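Local coordinates for FtsZ-like protein of unknown function (Nostoc punctiforme, PDB 3C8L) that is of unknown function but is an FtsZ-like protein whose helices pack on a mixed beta sheet, at residues E21-A26 with E70-A75; R28-A33 with L74-F79. One frame throughout, in Å; residues are numbered along the deposited sequence. Where two conformers were deposited one is given.

Following the chain from the N terminus, strand 4-16 leads into helix 22-34, whose first turns supply 21-26 and whose later turns supply 28-33. The chain then runs through strand 55-62 before reaching 70-75, where interaction 1 closes, and 74-79, where interaction 2 closes. The order of the four segments makes the two loops cross, and the second segments share Leu74 and Ala75. Helix 22-34 meets helix 70-74, nearly parallel to it, along its first turns, and the link to strand 81-94 along its later ones. The contacts merge where Val73 CG1 meets Val30 CG2 at 3.7 Å. Together they tie helix 22-34 to the beta-alpha-beta crossover between strands 55-62 and 81-94.

Interaction 1 of 2, residues E21-A26 with E70-A75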
# COMPACT_ATOMS: atom_id res chain seq x y z
N GLU A 21 -18.69 9.54 5.84
CA GLU A 21 -17.77 10.51 5.23
C GLU A 21 -17.03 10.01 3.98
O GLU A 21 -15.82 9.78 4.01
CB GLU A 21 -16.78 11.09 6.24
CG GLU A 21 -17.40 12.08 7.25
CD GLU A 21 -17.84 13.42 6.67
OE1 GLU A 21 -17.43 13.76 5.54
OE2 GLU A 21 -18.57 14.17 7.36
N PRO A 22 -17.76 9.86 2.86
CA PRO A 22 -17.08 9.47 1.63
C PRO A 22 -15.98 10.46 1.23
O PRO A 22 -15.03 10.06 0.57
CB PRO A 22 -18.22 9.39 0.60
CG PRO A 22 -19.37 10.02 1.24
CD PRO A 22 -19.21 10.02 2.68
N THR A 23 -16.10 11.74 1.60
CA THR A 23 -15.03 12.68 1.31
C THR A 23 -13.69 12.23 1.93
O THR A 23 -12.64 12.37 1.29
CB THR A 23 -15.35 14.10 1.86
OG1 THR A 23 -16.53 14.58 1.22
CG2 THR A 23 -14.22 15.07 1.52
N ILE A 24 -13.72 11.73 3.16
CA ILE A 24 -12.53 11.25 3.87
C ILE A 24 -11.93 10.05 3.14
O ILE A 24 -10.72 9.96 2.93
CB ILE A 24 -12.91 10.88 5.34
CG1 ILE A 24 -13.23 12.17 6.13
CG2 ILE A 24 -11.79 10.12 6.02
CD1 ILE A 24 -13.61 11.94 7.56
N ALA A 25 -12.78 9.11 2.76
CA ALA A 25 -12.31 7.94 2.01
C ALA A 25 -11.64 8.39 0.70
O ALA A 25 -10.55 7.93 0.35
CB ALA A 25 -13.47 6.98 1.74
N ALA A 26 -12.29 9.32 -0.00
CA ALA A 26 -11.77 9.82 -1.26
C ALA A 26 -10.43 10.57 -1.11
O ALA A 26 -9.52 10.36 -1.89
CB ALA A 26 -12.79 10.71 -1.95
N GLU A 70 -15.55 18.09 -3.43
CA GLU A 70 -14.48 18.13 -4.42
C GLU A 70 -13.25 18.92 -4.06
O GLU A 70 -12.13 18.47 -4.27
CB GLU A 70 -15.02 18.63 -5.76
CG GLU A 70 -13.96 18.99 -6.81
CD GLU A 70 -14.54 19.23 -8.20
OE1 GLU A 70 -15.62 18.66 -8.51
OE2 GLU A 70 -13.88 19.98 -8.97
N GLU A 71 -13.46 20.10 -3.51
CA GLU A 71 -12.35 20.98 -3.19
C GLU A 71 -11.39 20.40 -2.16
O GLU A 71 -10.18 20.58 -2.25
CB GLU A 71 -12.87 22.36 -2.76
CG GLU A 71 -13.70 23.11 -3.85
CD GLU A 71 -15.11 22.58 -4.13
OE1 GLU A 71 -15.65 21.75 -3.34
OE2 GLU A 71 -15.71 23.02 -5.14
N GLU A 72 -11.94 19.70 -1.18
CA GLU A 72 -11.14 19.05 -0.16
C GLU A 72 -10.32 17.91 -0.75
O GLU A 72 -9.15 17.75 -0.42
CB GLU A 72 -12.06 18.54 0.95
CG GLU A 72 -11.39 17.79 2.06
CD GLU A 72 -12.30 17.52 3.26
OE1 GLU A 72 -13.33 18.21 3.40
OE2 GLU A 72 -11.94 16.65 4.08
N VAL A 73 -10.90 17.15 -1.67
CA VAL A 73 -10.19 16.04 -2.30
C VAL A 73 -9.05 16.57 -3.17
O VAL A 73 -7.93 16.07 -3.10
CB VAL A 73 -11.16 15.17 -3.12
CG1 VAL A 73 -10.40 14.10 -3.92
CG2 VAL A 73 -12.20 14.52 -2.22
N LEU A 74 -9.32 17.57 -4.01
CA LEU A 74 -8.27 18.09 -4.88
C LEU A 74 -7.13 18.77 -4.15
O LEU A 74 -6.02 18.78 -4.64
CB LEU A 74 -8.85 19.01 -5.98
CG LEU A 74 -9.67 18.29 -7.06
CD1 LEU A 74 -10.20 19.30 -8.08
CD2 LEU A 74 -8.86 17.19 -7.73
N ALA A 75 -7.41 19.30 -2.96
CA ALA A 75 -6.37 19.95 -2.16
C ALA A 75 -5.31 18.92 -1.69
O ALA A 75 -4.24 19.31 -1.24
CB ALA A 75 -6.98 20.70 -0.97
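Thr23 and Glu72 meet through a methyl group set over the face of a carboxylate. Thr23 CG2 is 3.6 Å from Glu72 CD, and it is 3.8 Å from both Glu72 OE1 and Glu72 OE2, so the methyl sits squarely above the centre of the flat group. The two side chains cross at about a right angle. Glu72 reaches across as an extended chain, with CG anti to the backbone N (chi1 177°), and Glu72 CG also brushes Thr23 CG2 at 4.0 Å. One turn further along, Ala26 CB touches Val73 CG2 at 3.9 Å, and this valine methyl also lies 4.1 Å from Thr23 O. No hydrogen bond joins the two segments.

The spacing of the backbones lets the short Ala26 and Val73 meet. Helices 22-26 and 70-74 run nearly parallel, with a signed crossing angle of -21° and axes that approach to 9.4 Å, and the closest pair of CA atoms is that of Ala26 and Val73, at 6.5 Å. Their underside rests on the sheet: Ala26 packs on Val60 and Leu74 on Val58, both of strand 55-62, and Pro22 on Val62 and Leu109. Helix 70-74 lies in the beta-alpha-beta crossover that links the parallel neighbours 55-62 and 81-94.

Arg69, just before the second segment, organises the polar side. Its guanidinium group makes salt bridges to Glu21 OE1 and Glu72 OE1, while its backbone N is hydrogen-bonded to Thr23 OG1. The hydroxyl and the methyl of Thr23 therefore do separate jobs, one tying to the start of the neighbouring helix and the other facing its glutamate. Sharing one arginine probably eases the repulsion between the two acidic groups and holds the Glu72 carboxylate over the methyl, giving an apolar seam edged by charge.

Interaction 2 of 2, residues R28-A33 with L74-F79; sequences RAVRNA and LAVLPF
Val76 lies against helix 22-34 at Val30 and Arg31, in a two-layer alpha/beta arrangement where this helix covers the mixed sheet. The segment 74-79 is the irregular link from helix 70-74 to strand 81-94, the last leg of a beta-alpha-beta crossover. Its closest backbone approach to the helix is 6.2 Å, between Val76 CA and Arg31 CA.

Apolar packing makes up the contact. Val30 CG1, which is anti to the backbone N (chi1 174°), meets Val76 CG1 at 3.8 Å and Leu77 CD2 at 3.9 Å, so one methyl serves two successive residues of the link. Val76 comes at it obliquely and Leu77 at about a right angle. Behind them is the sheet: Val30 also packs on Val58 and Ala113, and Leu77 on Ile56 and Val58. Leu77 further touches Ile34 of the same helix, which extends the apolar surface toward the C-terminal end of helix 22-34.

Hydrogen bonding shapes the link without crossing to the helix. A type I beta turn spans Leu74 to Leu77 and is closed by Leu77 N bonded to Leu74 O at 3.1 Å. Lys82 NZ is hydrogen-bonded to the carbonyl oxygens of both Leu74 and Leu77, so a lysine of the following strand gathers the two ends of the turn that presents Val76.

Charge stays at the margin. In the conformer described, the guanidinium end of Arg31 leads away from the link, and its NH1 comes near Arg31 NH1 of the second subunit, probably like charges close together. What Val76 meets is the root of Arg31: Val76 CG1 sits 3.6 Å from Arg31 N and 3.9 Å from Arg31 CB, a methyl laid against the helix backbone itself.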
# COMPACT_ATOMS: atom_id res chain seq x y z
N ARG A 28 -8.26 10.27 1.32
CA ARG A 28 -7.23 9.28 1.71
C ARG A 28 -6.82 8.45 0.50
O ARG A 28 -5.65 8.07 0.38
CB ARG A 28 -7.74 8.39 2.80
CG ARG A 28 -7.80 9.10 4.14
CD ARG A 28 -8.46 8.30 5.23
NE ARG A 28 -8.40 8.99 6.52
CZ ARG A 28 -9.05 8.65 7.61
NH1 ARG A 28 -9.85 7.60 7.60
NH2 ARG A 28 -8.92 9.38 8.73
N ALA A 29 -7.76 8.15 -0.40
CA ALA A 29 -7.44 7.39 -1.61
C ALA A 29 -6.46 8.15 -2.52
O ALA A 29 -5.51 7.57 -3.05
CB ALA A 29 -8.70 7.01 -2.36
N VAL A 30 -6.70 9.44 -2.73
CA VAL A 30 -5.80 10.27 -3.53
C VAL A 30 -4.41 10.34 -2.86
O VAL A 30 -3.38 10.19 -3.52
CB VAL A 30 -6.39 11.69 -3.74
CG1 VAL A 30 -5.39 12.61 -4.45
CG2 VAL A 30 -7.69 11.60 -4.55
N ARG A 31 -4.39 10.54 -1.54
CA ARG A 31 -3.12 10.60 -0.81
C ARG A 31 -2.36 9.29 -1.00
O ARG A 31 -1.16 9.29 -1.29
CB ARG A 31 -3.34 10.83 0.69
CG ARG A 31 -1.99 10.73 1.49
CD ARG A 31 -2.14 11.17 2.90
NE ARG A 31 -2.99 10.27 3.64
CZ ARG A 31 -3.58 10.57 4.80
NH1 ARG A 31 -3.46 11.78 5.32
NH2 ARG A 31 -4.34 9.67 5.39
N ASN A 32 -3.03 8.16 -0.80
CA ASN A 32 -2.46 6.77 -0.94
C ASN A 32 -1.95 6.56 -2.34
O ASN A 32 -0.95 5.88 -2.54
CB ASN A 32 -3.54 5.64 -0.67
CG ASN A 32 -2.99 4.10 -0.71
OD1 ASN A 32 -3.36 3.27 -1.61
ND2 ASN A 32 -2.20 3.73 0.30
N ALA A 33 -2.64 7.12 -3.33
CA ALA A 33 -2.26 6.91 -4.71
C ALA A 33 -0.90 7.51 -5.06
O ALA A 33 -0.15 6.95 -5.87
CB ALA A 33 -3.33 7.47 -5.66
N LEU A 74 -9.32 17.57 -4.01
CA LEU A 74 -8.27 18.09 -4.88
C LEU A 74 -7.13 18.77 -4.15
O LEU A 74 -6.02 18.78 -4.64
CB LEU A 74 -8.85 19.01 -5.98
CG LEU A 74 -9.67 18.29 -7.06
CD1 LEU A 74 -10.20 19.30 -8.08
CD2 LEU A 74 -8.86 17.19 -7.73
N ALA A 75 -7.41 19.30 -2.96
CA ALA A 75 -6.37 19.95 -2.16
C ALA A 75 -5.31 18.92 -1.69
O ALA A 75 -4.24 19.31 -1.24
CB ALA A 75 -6.98 20.70 -0.97
N VAL A 76 -5.59 17.62 -1.76
CA VAL A 76 -4.57 16.62 -1.41
C VAL A 76 -3.41 16.71 -2.42
O VAL A 76 -2.27 16.41 -2.06
CB VAL A 76 -5.19 15.20 -1.41
CG1 VAL A 76 -4.13 14.10 -1.21
CG2 VAL A 76 -6.27 15.12 -0.32
N LEU A 77 -3.69 17.06 -3.68
CA LEU A 77 -2.63 17.16 -4.66
C LEU A 77 -1.82 18.41 -4.39
O LEU A 77 -2.39 19.51 -4.22
CB LEU A 77 -3.20 17.21 -6.07
CG LEU A 77 -3.98 16.00 -6.58
CD1 LEU A 77 -4.66 16.34 -7.90
CD2 LEU A 77 -3.10 14.75 -6.71
N PRO A 78 -0.48 18.26 -4.35
CA PRO A 78 0.39 19.36 -4.04
C PRO A 78 0.56 20.46 -5.09
O PRO A 78 0.99 21.54 -4.76
CB PRO A 78 1.75 18.64 -3.78
CG PRO A 78 1.68 17.40 -4.58
CD PRO A 78 0.26 16.99 -4.50
N PHE A 79 0.19 20.20 -6.33
CA PHE A 79 0.37 21.15 -7.40
C PHE A 79 -0.38 20.62 -8.60
O PHE A 79 -0.97 19.52 -8.56
CB PHE A 79 1.85 21.26 -7.75
CG PHE A 79 2.53 19.95 -7.95
CD1 PHE A 79 2.27 19.15 -9.06
CD2 PHE A 79 3.45 19.49 -7.01
CE1 PHE A 79 2.90 17.91 -9.20
CE2 PHE A 79 4.09 18.29 -7.17
CZ PHE A 79 3.81 17.49 -8.24